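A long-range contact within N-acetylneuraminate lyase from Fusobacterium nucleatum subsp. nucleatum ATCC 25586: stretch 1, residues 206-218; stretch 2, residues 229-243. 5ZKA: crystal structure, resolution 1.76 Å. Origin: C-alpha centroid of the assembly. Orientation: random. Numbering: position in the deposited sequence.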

# COMPACT_ATOMS: atom_id res chain seq x y z
N MET A 206 7.78 0.35 -3.68
CA MET A 206 6.66 1.23 -3.37
C MET A 206 7.14 2.61 -2.94
O MET A 206 6.48 3.29 -2.15
CB MET A 206 5.77 0.59 -2.32
CG MET A 206 5.37 -0.82 -2.73
SD MET A 206 4.14 -1.59 -1.66
CE MET A 206 5.08 -1.78 -0.15
N LEU A 207 8.28 3.06 -3.49
CA LEU A 207 8.85 4.34 -3.09
C LEU A 207 7.95 5.50 -3.49
O LEU A 207 7.77 6.45 -2.71
CB LEU A 207 10.24 4.50 -3.73
CG LEU A 207 10.99 5.80 -3.46
CD1 LEU A 207 11.14 6.05 -1.95
CD2 LEU A 207 12.37 5.75 -4.11
N LEU A 208 7.37 5.46 -4.68
CA LEU A 208 6.56 6.59 -5.12
C LEU A 208 5.31 6.78 -4.26
O LEU A 208 5.09 7.90 -3.77
CB LEU A 208 6.21 6.44 -6.61
CG LEU A 208 5.10 7.34 -7.14
CD1 LEU A 208 5.43 8.81 -6.96
CD2 LEU A 208 4.90 7.02 -8.62
N PRO A 209 4.48 5.76 -4.01
CA PRO A 209 3.31 6.00 -3.15
C PRO A 209 3.69 6.42 -1.74
O PRO A 209 2.99 7.23 -1.12
CB PRO A 209 2.56 4.66 -3.16
CG PRO A 209 3.53 3.65 -3.70
CD PRO A 209 4.44 4.42 -4.63
N ALA A 210 4.80 5.90 -1.21
CA ALA A 210 5.27 6.34 0.10
C ALA A 210 5.70 7.80 0.08
O ALA A 210 5.44 8.54 1.04
CB ALA A 210 6.43 5.45 0.55
N THR A 211 6.38 8.23 -0.99
CA THR A 211 6.86 9.61 -1.04
C THR A 211 5.71 10.61 -0.95
O THR A 211 5.82 11.64 -0.26
CB THR A 211 7.67 9.84 -2.32
OG1 THR A 211 8.77 8.92 -2.31
CG2 THR A 211 8.22 11.26 -2.36
N VAL A 212 4.58 10.34 -1.61
CA VAL A 212 3.51 11.33 -1.57
C VAL A 212 2.72 11.30 -0.27
O VAL A 212 1.93 12.22 -0.01
CB VAL A 212 2.55 11.17 -2.78
CG1 VAL A 212 3.35 11.25 -4.10
CG2 VAL A 212 1.73 9.88 -2.69
N LEU A 213 2.92 10.28 0.57
CA LEU A 213 2.44 10.30 1.95
C LEU A 213 3.43 10.96 2.91
O LEU A 213 3.23 10.90 4.12
CB LEU A 213 2.15 8.87 2.44
CG LEU A 213 0.91 8.20 1.81
CD1 LEU A 213 0.72 6.81 2.38
CD2 LEU A 213 -0.35 9.03 2.07
N GLY A 214 4.49 11.57 2.38
CA GLY A 214 5.35 12.42 3.18
C GLY A 214 6.48 11.75 3.92
O GLY A 214 6.99 12.33 4.89
N VAL A 215 6.91 10.55 3.51
CA VAL A 215 8.09 9.97 4.16
C VAL A 215 9.31 10.88 3.94
O VAL A 215 9.35 11.69 3.00
CB VAL A 215 8.40 8.54 3.70
CG1 VAL A 215 7.27 7.58 4.05
CG2 VAL A 215 8.69 8.50 2.20
N ASP A 216 10.27 10.79 4.85
CA ASP A 216 11.45 11.65 4.84
C ASP A 216 12.60 11.05 4.06
O ASP A 216 13.64 11.70 3.89
CB ASP A 216 11.87 11.94 6.28
CG ASP A 216 10.76 12.61 7.06
OD1 ASP A 216 10.59 13.84 6.89
OD2 ASP A 216 10.03 11.91 7.79
N GLY A 217 12.43 9.83 3.58
CA GLY A 217 13.48 9.16 2.84
C GLY A 217 13.13 7.70 2.68
O GLY A 217 11.97 7.30 2.85
N ALA A 218 14.15 6.90 2.38
CA ALA A 218 13.96 5.48 2.14
C ALA A 218 15.26 4.76 2.44
O ALA A 218 16.35 5.32 2.25
CB ALA A 218 13.53 5.21 0.69
N ARG A 229 17.98 6.10 -9.97
CA ARG A 229 16.54 6.16 -10.22
C ARG A 229 15.77 6.44 -8.93
O ARG A 229 14.78 7.19 -8.94
CB ARG A 229 16.04 4.86 -10.84
CG ARG A 229 16.27 4.73 -12.35
CD ARG A 229 15.53 3.50 -12.88
NE ARG A 229 15.87 3.26 -14.28
CZ ARG A 229 16.82 2.42 -14.68
NH1 ARG A 229 17.51 1.73 -13.78
NH2 ARG A 229 17.08 2.28 -15.99
N ALA A 230 16.20 5.84 -7.82
CA ALA A 230 15.47 6.02 -6.57
C ALA A 230 15.45 7.47 -6.13
O ALA A 230 14.42 7.99 -5.69
CB ALA A 230 16.09 5.15 -5.47
N LYS A 231 16.60 8.16 -6.22
CA LYS A 231 16.62 9.58 -5.91
C LYS A 231 15.73 10.37 -6.87
O LYS A 231 15.07 11.33 -6.47
CB LYS A 231 18.05 10.11 -5.95
CG LYS A 231 18.88 9.71 -4.75
CD LYS A 231 20.21 10.47 -4.75
CE LYS A 231 20.11 11.77 -3.99
NZ LYS A 231 21.46 12.20 -3.57
N GLN A 232 15.71 9.98 -8.15
CA GLN A 232 14.83 10.66 -9.11
C GLN A 232 13.36 10.53 -8.69
O GLN A 232 12.64 11.53 -8.60
CB GLN A 232 15.03 10.10 -10.52
CG GLN A 232 16.33 10.50 -11.18
CD GLN A 232 16.60 9.73 -12.47
OE1 GLN A 232 15.95 8.72 -12.77
NE2 GLN A 232 17.58 10.20 -13.24
N ILE A 233 12.90 9.30 -8.43
CA ILE A 233 11.51 9.10 -8.00
C ILE A 233 11.20 10.00 -6.81
O ILE A 233 10.23 10.77 -6.82
CB ILE A 233 11.25 7.63 -7.66
CG1 ILE A 233 11.38 6.72 -8.89
CG2 ILE A 233 9.85 7.47 -7.00
CD1 ILE A 233 11.50 5.22 -8.55
N PHE A 234 12.04 9.93 -5.78
CA PHE A 234 11.85 10.70 -4.55
C PHE A 234 11.76 12.20 -4.84
O PHE A 234 10.81 12.87 -4.44
CB PHE A 234 13.00 10.39 -3.59
CG PHE A 234 12.81 10.93 -2.20
CD1 PHE A 234 11.71 10.57 -1.44
CD2 PHE A 234 13.75 11.81 -1.65
CE1 PHE A 234 11.55 11.07 -0.16
CE2 PHE A 234 13.60 12.31 -0.38
CZ PHE A 234 12.50 11.95 0.37
N GLU A 235 12.75 12.73 -5.58
CA GLU A 235 12.78 14.17 -5.82
C GLU A 235 11.64 14.61 -6.74
O GLU A 235 11.01 15.65 -6.51
CB GLU A 235 14.12 14.59 -6.43
N LEU A 236 11.38 13.84 -7.80
CA LEU A 236 10.32 14.24 -8.73
C LEU A 236 8.96 14.24 -8.04
O LEU A 236 8.14 15.12 -8.30
CB LEU A 236 10.30 13.32 -9.94
CG LEU A 236 11.50 13.41 -10.88
CD1 LEU A 236 11.56 12.14 -11.71
CD2 LEU A 236 11.38 14.63 -11.77
N ALA A 237 8.71 13.26 -7.17
CA ALA A 237 7.40 13.17 -6.53
C ALA A 237 7.17 14.29 -5.53
O ALA A 237 6.02 14.70 -5.31
CB ALA A 237 7.22 11.80 -5.85
N LYS A 238 8.24 14.80 -4.90
CA LYS A 238 8.12 15.94 -4.00
C LYS A 238 8.07 17.29 -4.73
O LYS A 238 7.94 18.32 -4.07
CB LYS A 238 9.31 15.98 -3.03
CG LYS A 238 9.50 14.74 -2.16
CD LYS A 238 10.98 14.55 -1.81
CE LYS A 238 11.47 15.59 -0.83
NZ LYS A 238 10.37 15.94 0.10
N ASN A 239 8.17 17.31 -6.06
CA ASN A 239 8.35 18.58 -6.77
C ASN A 239 7.49 18.64 -8.02
O ASN A 239 7.91 19.16 -9.06
CB ASN A 239 9.82 18.80 -7.13
CG ASN A 239 10.67 19.13 -5.92
OD1 ASN A 239 10.69 20.27 -5.44
ND2 ASN A 239 11.40 18.12 -5.41
N SER A 240 6.26 18.13 -7.92
CA SER A 240 5.20 18.34 -8.92
C SER A 240 5.54 17.72 -10.27
O SER A 240 5.22 18.27 -11.33
CB SER A 240 4.88 19.83 -9.08
OG SER A 240 4.72 20.45 -7.82
N LYS A 241 6.17 16.55 -10.24
CA LYS A 241 6.49 15.79 -11.44
C LYS A 241 6.09 14.32 -11.23
O LYS A 241 6.88 13.39 -11.36
CB LYS A 241 7.96 15.96 -11.80
CG LYS A 241 8.28 17.37 -12.31
CD LYS A 241 9.77 17.66 -12.37
CE LYS A 241 10.31 17.49 -13.78
NZ LYS A 241 11.77 17.80 -13.86
N ILE A 242 4.81 14.13 -10.92
CA ILE A 242 4.33 12.78 -10.59
C ILE A 242 4.37 11.88 -11.82
O ILE A 242 4.75 10.70 -11.73
CB ILE A 242 2.92 12.84 -9.99
CG1 ILE A 242 2.95 13.58 -8.66
CG2 ILE A 242 2.37 11.44 -9.79
CD1 ILE A 242 3.64 12.80 -7.59
N ASP A 243 3.96 12.40 -12.97
CA ASP A 243 3.95 11.61 -14.20
C ASP A 243 5.34 11.06 -14.50
O ASP A 243 5.49 9.88 -14.84
CB ASP A 243 3.43 12.44 -15.36
CG ASP A 243 1.92 12.64 -15.31
OD1 ASP A 243 1.27 12.03 -14.44
OD2 ASP A 243 1.39 13.41 -16.15

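No hydrogen bond crosses between the two stretches, although Thr211 places a hydroxyl directly in the contact. Its OG1 donates to Leu207 O, one turn back in its own helix, at 2.7 Å; this internal bond uses the hydroxyl proton within its own helix, and the same oxygen, Thr211 OG1, lies 3.5 Å from Phe234 CD1, at the ring edge and near its plane. The methyl touches the ring as well, Thr211 CG2 lying 3.7 Å from Phe234 CD1, and is also 3.7 Å from Ala237 CB and from Lys238 CG.

Phe234 gives up more surface to the contact than any other residue. Its CA-to-CB bond points sideways, but with chi1 at t the ring end comes nearer to stretch 1 and reaches the backbone beyond the helix. There Val215 O approaches Phe234 CE1 at 3.9 Å, again at the ring edge, while Asp216 O and Gly217 N lie 3.7 and 3.8 Å from Phe234 CZ.

Most of the remainder is apolar packing, chiefly between helices 207-212 and 229-237, which run in broadly the same direction, 33° apart, with axes 9.2 Å apart at closest approach. The CA-to-CB bond of Ile233 points toward stretch 1, and its CG2 meets two consecutive leucines, lying 4.1 Å from Leu207 CG and 3.8 Å from Leu208 CB. Leu207 also extends to the preceding turn, where its CD2 is 3.4 Å from Ala230 O and 4.0 Å from Ala230 CB.

One turn after Ile233, the CA-to-CB bond of Ala237 points toward stretch 1, and its CB is 3.7 Å from Leu208 CD1 and 4.3 Å from Val212 CG1. Ile242, at the start of the next helix, extends this apolar cluster; its CD1 packs 3.8 Å from Val212 CG1 and 4.4 Å from Leu208 CD1. Together the two stretches bury 520 Å².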